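Local coordinates for protein Rubredoxin\:oxygen oxidoreductase (Desulfovibrio gigas, PDB 1E5D) that catalyses the four-electron reduction of one oxygen molecule to two water molecules, using a diiron centre and flavin mononucleotide, at residues V255-D260 and C282-M287. Sequence-based numbering, arbitrary orientation.
Sequences VVIFYD and CTVKLM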
# COMPACT_ATOMS: atom_id res chain seq x y z
N VAL A 255 -4.17 18.74 13.12
CA VAL A 255 -3.58 18.59 11.80
C VAL A 255 -2.91 17.22 11.73
O VAL A 255 -2.11 16.84 12.58
CB VAL A 255 -2.59 19.73 11.49
CG1 VAL A 255 -1.97 19.57 10.11
CG2 VAL A 255 -3.26 21.09 11.58
N VAL A 256 -3.25 16.46 10.70
CA VAL A 256 -2.68 15.18 10.38
C VAL A 256 -1.79 15.36 9.15
O VAL A 256 -2.24 15.72 8.07
CB VAL A 256 -3.73 14.11 10.05
CG1 VAL A 256 -3.05 12.89 9.42
CG2 VAL A 256 -4.53 13.72 11.27
N ILE A 257 -0.51 15.10 9.34
CA ILE A 257 0.45 15.11 8.25
C ILE A 257 0.85 13.68 7.91
O ILE A 257 1.35 12.94 8.76
CB ILE A 257 1.70 15.92 8.62
CG1 ILE A 257 1.43 17.39 8.95
CG2 ILE A 257 2.75 15.79 7.52
CD1 ILE A 257 2.53 18.04 9.77
N PHE A 258 0.64 13.24 6.68
CA PHE A 258 1.11 11.89 6.35
C PHE A 258 1.91 11.99 5.06
O PHE A 258 1.63 12.77 4.16
CB PHE A 258 -0.02 10.89 6.29
CG PHE A 258 -0.94 10.82 5.10
CD1 PHE A 258 -0.59 10.08 3.98
CD2 PHE A 258 -2.16 11.46 5.07
CE1 PHE A 258 -1.42 9.96 2.88
CE2 PHE A 258 -3.00 11.36 3.98
CZ PHE A 258 -2.63 10.61 2.86
N TYR A 259 2.97 11.19 5.03
CA TYR A 259 3.97 11.25 3.98
C TYR A 259 4.61 9.87 3.86
O TYR A 259 4.46 9.03 4.74
CB TYR A 259 5.04 12.31 4.33
CG TYR A 259 6.02 11.73 5.34
CD1 TYR A 259 5.63 11.56 6.67
CD2 TYR A 259 7.31 11.33 5.00
CE1 TYR A 259 6.49 11.04 7.62
CE2 TYR A 259 8.17 10.80 5.93
CZ TYR A 259 7.76 10.65 7.24
OH TYR A 259 8.64 10.12 8.16
N ASP A 260 5.37 9.72 2.79
CA ASP A 260 6.37 8.67 2.66
C ASP A 260 7.59 9.32 2.02
O ASP A 260 7.53 10.46 1.54
CB ASP A 260 5.86 7.48 1.87
CG ASP A 260 6.66 6.23 2.15
OD1 ASP A 260 7.65 6.31 2.91
OD2 ASP A 260 6.31 5.16 1.62
N CYS A 282 -1.72 24.35 16.81
CA CYS A 282 -2.46 23.17 16.39
C CYS A 282 -1.97 21.92 17.11
O CYS A 282 -0.84 21.89 17.59
CB CYS A 282 -2.32 22.94 14.89
SG CYS A 282 -2.92 24.33 13.90
N THR A 283 -2.80 20.90 17.19
CA THR A 283 -2.33 19.58 17.61
C THR A 283 -1.89 18.86 16.34
O THR A 283 -2.60 18.92 15.33
CB THR A 283 -3.35 18.67 18.30
OG1 THR A 283 -4.31 19.39 19.07
CG2 THR A 283 -2.59 17.76 19.27
N VAL A 284 -0.75 18.19 16.38
CA VAL A 284 -0.29 17.56 15.14
C VAL A 284 -0.14 16.06 15.28
O VAL A 284 0.38 15.52 16.25
CB VAL A 284 1.07 18.16 14.71
CG1 VAL A 284 1.58 17.50 13.45
CG2 VAL A 284 0.92 19.67 14.53
N LYS A 285 -0.63 15.36 14.26
CA LYS A 285 -0.29 13.97 14.07
C LYS A 285 0.58 13.88 12.80
O LYS A 285 0.06 14.14 11.71
CB LYS A 285 -1.51 13.06 13.96
CG LYS A 285 -2.42 13.07 15.18
CD LYS A 285 -1.86 12.23 16.31
CE LYS A 285 -1.82 13.01 17.61
NZ LYS A 285 -0.52 12.86 18.33
N LEU A 286 1.84 13.55 13.00
CA LEU A 286 2.81 13.28 11.96
C LEU A 286 2.93 11.78 11.70
O LEU A 286 3.52 11.05 12.50
CB LEU A 286 4.19 13.85 12.33
CG LEU A 286 5.28 13.71 11.28
CD1 LEU A 286 4.75 14.09 9.91
CD2 LEU A 286 6.49 14.56 11.62
N MET A 287 2.37 11.28 10.60
CA MET A 287 2.32 9.84 10.38
C MET A 287 3.01 9.38 9.10
O MET A 287 2.65 9.78 8.00
CB MET A 287 0.84 9.40 10.37
CG MET A 287 0.07 10.01 11.54
SD MET A 287 -1.68 9.59 11.53
CE MET A 287 -1.59 7.95 12.25
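Ile257 lies against Leu286 and Val284 on one face of a parallel strand pair. Strands 254-259 and 283-288, joined through helix 265-279, form the first beta-alpha-beta unit of the flavodoxin-like parallel sheet. Ile257 CG2 meets Leu286 CD1 at 3.5 Å, and its CD1 reaches back to Val284 CG1 at 3.8 Å. Chi1 (-60°) sets CG1 anti to the carbonyl carbon and leaves CG2 beside it, next to Leu286; an extended chi2 (160°) carries CD1 to Val284. The axes of strands 255-259 and 283-287 come within 4.6 Å and run nearly parallel, 16° apart. Strand 283-288 is the outermost on this side of the five-stranded sheet, and strand 306-310 flanks 254-259 on its other side. Helix 265-279 packs on the face of Val255, Ile257 and Val284, through Phe277 and Leu273. Val255 CG2 also touches Cys282 CB.

On the other face, Val256 CG1 meets Met287 SD at 4.1 Å, and Val256 CG2 faces Lys285 CB. Glu300 of helix 294-302 touches both Val256 and Met287.

Val255 N and Ile257 N donate hydrogen bonds to Thr283 O and Lys285 O, respectively. Lys285 N and Met287 N donate to Val255 O and Ile257 O, respectively. The Met287 N to Ile257 O bond is straight, at 2.7 Å. The last bond, Tyr259 N to Met287 O, is weak at 3.3 Å, while Phe258 CA approaches that same oxygen at 3.1 Å in a CA-H...O contact.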